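Local coordinates for SusD superfamily protein (Bacteroides thetaiotaomicron, PDB 3MCX) that is of unknown function but, as a SusD-family protein of the outer membrane, probably binds glycans for uptake, at residues A[50-62]-A[430-442]. Numbering follows the deposited sequence.
Sequences DCRAADVQARITK and AIERKGSWHLETL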
loop_
_atom_site.group_PDB
_atom_site.type_symbol
_atom_site.label_atom_id
_atom_site.label_comp_id
_atom_site.label_asym_id
_atom_site.label_seq_id
_atom_site.Cartn_x
_atom_site.Cartn_y
_atom_site.Cartn_z
ATOM N N ASP A 50 -0.508 -5.114 -5.585
ATOM C CA ASP A 50 0.067 -5.321 -6.900
ATOM C C ASP A 50 -0.326 -6.678 -7.494
ATOM O O ASP A 50 -0.869 -6.731 -8.589
ATOM C CB ASP A 50 1.565 -5.153 -6.810
ATOM C CG ASP A 50 1.942 -3.728 -6.506
ATOM O OD1 ASP A 50 1.753 -2.874 -7.413
ATOM O OD2 ASP A 50 2.399 -3.475 -5.384
ATOM N N CYS A 51 -0.135 -7.759 -6.773
ATOM C CA CYS A 51 -0.408 -9.078 -7.352
ATOM C C CYS A 51 -1.882 -9.374 -7.589
ATOM O O CYS A 51 -2.233 -10.318 -8.326
ATOM C CB CYS A 51 0.256 -10.234 -6.580
ATOM S SG CYS A 51 -0.434 -10.543 -4.946
ATOM N N ARG A 52 -2.771 -8.575 -6.992
ATOM C CA ARG A 52 -4.203 -8.708 -7.209
ATOM C C ARG A 52 -4.683 -8.013 -8.483
ATOM O O ARG A 52 -5.822 -8.236 -8.919
ATOM C CB ARG A 52 -4.981 -8.182 -5.986
ATOM C CG ARG A 52 -4.752 -8.945 -4.717
ATOM C CD ARG A 52 -5.548 -10.219 -4.659
ATOM N NE ARG A 52 -6.909 -9.949 -4.175
ATOM C CZ ARG A 52 -7.776 -10.895 -3.852
ATOM N NH1 ARG A 52 -7.488 -12.165 -4.066
ATOM N NH2 ARG A 52 -8.940 -10.558 -3.295
ATOM N N ALA A 53 -3.828 -7.177 -9.081
ATOM C CA ALA A 53 -4.159 -6.444 -10.303
ATOM C C ALA A 53 -3.517 -7.179 -11.493
ATOM O O ALA A 53 -3.533 -8.416 -11.514
ATOM C CB ALA A 53 -3.765 -4.939 -10.208
ATOM N N ALA A 54 -3.058 -6.475 -12.524
ATOM C CA ALA A 54 -2.661 -7.109 -13.786
ATOM C C ALA A 54 -1.207 -6.945 -14.195
ATOM O O ALA A 54 -0.803 -7.539 -15.216
ATOM C CB ALA A 54 -3.560 -6.601 -14.938
ATOM N N ASP A 55 -0.473 -6.116 -13.451
ATOM C CA ASP A 55 0.880 -5.699 -13.805
ATOM C C ASP A 55 1.979 -6.491 -13.130
ATOM O O ASP A 55 3.103 -6.566 -13.668
ATOM C CB ASP A 55 1.055 -4.208 -13.524
ATOM C CG ASP A 55 0.228 -3.348 -14.449
ATOM O OD1 ASP A 55 0.148 -3.678 -15.656
ATOM O OD2 ASP A 55 -0.332 -2.338 -13.962
ATOM N N VAL A 56 1.708 -6.998 -11.927
ATOM C CA VAL A 56 2.666 -7.788 -11.147
ATOM C C VAL A 56 1.992 -9.126 -10.926
ATOM O O VAL A 56 0.850 -9.193 -10.439
ATOM C CB VAL A 56 3.042 -7.122 -9.827
ATOM C CG1 VAL A 56 3.948 -8.055 -9.039
ATOM C CG2 VAL A 56 3.712 -5.753 -10.030
ATOM N N GLN A 57 2.665 -10.203 -11.307
ATOM C CA GLN A 57 2.102 -11.550 -11.212
ATOM C C GLN A 57 3.008 -12.455 -10.388
ATOM O O GLN A 57 4.183 -12.169 -10.190
ATOM C CB GLN A 57 1.916 -12.158 -12.613
ATOM C CG GLN A 57 3.180 -12.205 -13.439
ATOM C CD GLN A 57 3.016 -13.015 -14.686
ATOM O OE1 GLN A 57 2.639 -12.529 -15.768
ATOM N NE2 GLN A 57 3.273 -14.310 -14.555
ATOM N N ALA A 58 2.468 -13.577 -9.920
ATOM C CA ALA A 58 3.350 -14.640 -9.435
ATOM C C ALA A 58 4.230 -15.131 -10.566
ATOM O O ALA A 58 3.797 -15.224 -11.727
ATOM C CB ALA A 58 2.517 -15.825 -8.847
ATOM N N ARG A 59 5.441 -15.536 -10.197
ATOM C CA ARG A 59 6.308 -16.246 -11.112
ATOM C C ARG A 59 5.924 -17.727 -11.297
ATOM O O ARG A 59 6.067 -18.298 -12.380
ATOM C CB ARG A 59 7.770 -16.120 -10.667
ATOM C CG ARG A 59 8.795 -16.848 -11.524
ATOM C CD ARG A 59 10.243 -16.718 -11.029
ATOM N NE ARG A 59 10.384 -17.201 -9.635
ATOM C CZ ARG A 59 10.479 -18.480 -9.275
ATOM N NH1 ARG A 59 10.551 -19.454 -10.168
ATOM N NH2 ARG A 59 10.526 -18.770 -7.976
ATOM N N ILE A 60 5.511 -18.337 -10.176
ATOM C CA ILE A 60 5.225 -19.734 -10.087
ATOM C C ILE A 60 4.078 -19.934 -9.076
ATOM O O ILE A 60 4.015 -19.257 -8.042
ATOM C CB ILE A 60 6.524 -20.535 -9.720
ATOM C CG1 ILE A 60 6.365 -22.010 -10.006
ATOM C CG2 ILE A 60 6.990 -20.243 -8.323
ATOM C CD1 ILE A 60 7.713 -22.774 -9.969
ATOM N N THR A 61 3.241 -20.933 -9.354
ATOM C CA THR A 61 2.211 -21.267 -8.386
ATOM C C THR A 61 2.853 -22.068 -7.254
ATOM O O THR A 61 3.687 -22.946 -7.486
ATOM C CB THR A 61 1.035 -22.026 -9.031
ATOM O OG1 THR A 61 -0.066 -22.024 -8.102
ATOM C CG2 THR A 61 1.374 -23.476 -9.463
ATOM N N LYS A 62 2.453 -21.769 -6.023
ATOM C CA LYS A 62 2.969 -22.461 -4.839
ATOM C C LYS A 62 1.899 -23.153 -3.986
ATOM O O LYS A 62 2.236 -23.874 -3.038
ATOM C CB LYS A 62 3.739 -21.494 -3.953
ATOM C CG LYS A 62 5.024 -20.952 -4.576
ATOM C CD LYS A 62 5.683 -19.951 -3.706
ATOM C CE LYS A 62 7.052 -19.526 -4.240
ATOM N NZ LYS A 62 8.171 -20.481 -3.920
ATOM N N ALA A 430 -13.073 -3.739 -14.301
ATOM C CA ALA A 430 -12.610 -5.129 -14.333
ATOM C C ALA A 430 -11.107 -5.187 -14.520
ATOM O O ALA A 430 -10.535 -4.440 -15.325
ATOM C CB ALA A 430 -13.290 -5.919 -15.455
ATOM N N ILE A 431 -10.523 -6.162 -13.839
ATOM C CA ILE A 431 -9.079 -6.451 -13.885
ATOM C C ILE A 431 -8.907 -7.628 -14.816
ATOM O O ILE A 431 -9.488 -8.684 -14.566
ATOM C CB ILE A 431 -8.599 -6.822 -12.503
ATOM C CG1 ILE A 431 -8.656 -5.607 -11.579
ATOM C CG2 ILE A 431 -7.161 -7.370 -12.599
ATOM C CD1 ILE A 431 -8.666 -6.009 -10.116
ATOM N N GLU A 432 -8.168 -7.459 -15.921
ATOM C CA GLU A 432 -7.958 -8.547 -16.886
ATOM C C GLU A 432 -6.463 -8.838 -16.977
ATOM O O GLU A 432 -5.655 -7.945 -17.239
ATOM C CB GLU A 432 -8.508 -8.213 -18.284
ATOM C CG GLU A 432 -10.043 -8.163 -18.377
ATOM C CD GLU A 432 -10.540 -7.921 -19.802
ATOM O OE1 GLU A 432 -10.340 -6.806 -20.345
ATOM O OE2 GLU A 432 -11.070 -8.873 -20.394
ATOM N N ARG A 433 -6.109 -10.092 -16.750
ATOM C CA ARG A 433 -4.738 -10.571 -16.889
ATOM C C ARG A 433 -4.596 -11.138 -18.304
ATOM O O ARG A 433 -4.936 -12.295 -18.545
ATOM C CB ARG A 433 -4.485 -11.645 -15.831
ATOM C CG ARG A 433 -4.329 -11.165 -14.430
ATOM C CD ARG A 433 -5.652 -10.873 -13.647
ATOM N NE ARG A 433 -5.246 -10.613 -12.288
ATOM C CZ ARG A 433 -4.998 -11.536 -11.363
ATOM N NH1 ARG A 433 -5.421 -12.785 -11.492
ATOM N NH2 ARG A 433 -4.392 -11.165 -10.271
ATOM N N LYS A 434 -4.111 -10.314 -19.239
ATOM C CA LYS A 434 -4.096 -10.660 -20.655
ATOM C C LYS A 434 -2.730 -11.096 -21.186
ATOM O O LYS A 434 -2.646 -11.779 -22.202
ATOM C CB LYS A 434 -4.588 -9.495 -21.526
ATOM C CG LYS A 434 -6.082 -9.187 -21.347
ATOM C CD LYS A 434 -6.589 -8.408 -22.541
ATOM C CE LYS A 434 -7.613 -7.370 -22.154
ATOM N NZ LYS A 434 -7.794 -6.324 -23.265
ATOM N N GLY A 435 -1.692 -10.724 -20.450
ATOM C CA GLY A 435 -0.329 -10.982 -20.859
ATOM C C GLY A 435 -0.011 -12.449 -21.029
ATOM O O GLY A 435 -0.527 -13.300 -20.302
ATOM N N SER A 436 0.872 -12.756 -21.973
ATOM C CA SER A 436 1.104 -14.129 -22.406
ATOM C C SER A 436 1.832 -15.025 -21.403
ATOM O O SER A 436 1.833 -16.253 -21.608
ATOM C CB SER A 436 1.833 -14.170 -23.758
ATOM O OG SER A 436 3.153 -13.723 -23.619
ATOM N N TRP A 437 2.464 -14.454 -20.380
ATOM C CA TRP A 437 3.077 -15.283 -19.352
ATOM C C TRP A 437 2.373 -15.305 -18.018
ATOM O O TRP A 437 2.911 -15.824 -17.053
ATOM C CB TRP A 437 4.580 -15.034 -19.209
ATOM C CG TRP A 437 5.040 -13.605 -18.925
ATOM C CD1 TRP A 437 5.178 -13.014 -17.724
ATOM C CD2 TRP A 437 5.490 -12.644 -19.898
ATOM N NE1 TRP A 437 5.663 -11.739 -17.864
ATOM C CE2 TRP A 437 5.843 -11.479 -19.192
ATOM C CE3 TRP A 437 5.631 -12.661 -21.295
ATOM C CZ2 TRP A 437 6.358 -10.351 -19.826
ATOM C CZ3 TRP A 437 6.126 -11.529 -21.932
ATOM C CH2 TRP A 437 6.480 -10.392 -21.198
ATOM N N HIS A 438 1.142 -14.804 -17.943
ATOM C CA HIS A 438 0.349 -15.092 -16.780
ATOM C C HIS A 438 0.256 -16.589 -16.598
ATOM O O HIS A 438 0.258 -17.389 -17.560
ATOM C CB HIS A 438 -1.026 -14.452 -16.899
ATOM C CG HIS A 438 -1.024 -13.001 -16.533
ATOM N ND1 HIS A 438 -0.916 -12.555 -15.227
ATOM C CD2 HIS A 438 -1.109 -11.889 -17.308
ATOM C CE1 HIS A 438 -0.919 -11.229 -15.214
ATOM N NE2 HIS A 438 -1.060 -10.802 -16.469
ATOM N N LEU A 439 0.126 -16.980 -15.334
ATOM C CA LEU A 439 0.165 -18.398 -15.037
ATOM C C LEU A 439 -1.089 -19.120 -15.504
ATOM O O LEU A 439 -2.188 -18.563 -15.457
ATOM C CB LEU A 439 0.345 -18.647 -13.553
ATOM C CG LEU A 439 1.591 -18.034 -12.975
ATOM C CD1 LEU A 439 1.810 -18.517 -11.494
ATOM C CD2 LEU A 439 2.829 -18.259 -13.828
ATOM N N GLU A 440 -0.942 -20.388 -15.864
ATOM C CA GLU A 440 -2.074 -21.190 -16.301
ATOM C C GLU A 440 -3.080 -21.424 -15.179
ATOM O O GLU A 440 -4.242 -21.718 -15.420
ATOM C CB GLU A 440 -1.626 -22.523 -16.905
ATOM C CG GLU A 440 -0.864 -22.390 -18.239
ATOM C CD GLU A 440 -1.633 -21.636 -19.311
ATOM O OE1 GLU A 440 -2.827 -21.954 -19.491
ATOM O OE2 GLU A 440 -1.024 -20.744 -19.971
ATOM N N THR A 441 -2.642 -21.328 -13.938
ATOM C CA THR A 441 -3.569 -21.473 -12.821
ATOM C C THR A 441 -4.716 -20.457 -12.832
ATOM O O THR A 441 -5.764 -20.720 -12.227
ATOM C CB THR A 441 -2.827 -21.330 -11.471
ATOM O OG1 THR A 441 -2.009 -20.152 -11.498
ATOM C CG2 THR A 441 -1.983 -22.581 -11.176
ATOM N N LEU A 442 -4.559 -19.307 -13.496
ATOM C CA LEU A 442 -5.680 -18.341 -13.571
ATOM C C LEU A 442 -6.875 -18.926 -14.333
ATOM O O LEU A 442 -8.015 -18.525 -14.093
ATOM C CB LEU A 442 -5.269 -17.051 -14.261
ATOM C CG LEU A 442 -4.121 -16.255 -13.650
ATOM C CD1 LEU A 442 -3.991 -14.873 -14.285
ATOM C CD2 LEU A 442 -4.310 -16.107 -12.092
HETATM O O HOH W 1 2.209 -11.829 -18.466
#
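Ala54 and Arg433 bring the two backbones nearest, with CA atoms 5.1 Å apart; both chains run the same way, residues 434-437 loop out, and the CA pairs widen to 7.3 Å at Thr61 and Thr441. In this largely helical SusD-family fold, the contact joins the segment running from helix 44-51 into strand 56-57 to residues 431-441, which include the type I beta turn Gly435-His438. Arg433 grips one carbonyl side-on. Its NE lies 2.9 Å from Ala53 O and its NH2 also donates to that oxygen, which sits at the guanidinium edge. The chain bends at chi2 (81°) to bring the group there, and NH1 hydrogen-bonds Tyr72 O. A leucine in its place would probably leave Ala53 O without both donors and Tyr72 O without this one. The His438 ring lies between Arg433 CB, over the centre of one face, and Gln57 OE1 on the opposite face. Its nitrogens hydrogen-bond Tyr72 OH and Asp296 OD1. Leu439 CD1 packs on Ala58 CB at 3.8 Å. Gln57, extended beyond CG, reaches across to the turn. Its NE2 hydrogen-bonds Ala58 O and, almost straight at 170°, Trp437 O 2.9 Å away. At the amide's oxygen end, a water donates to Gln57 OE1 at 2.8 Å.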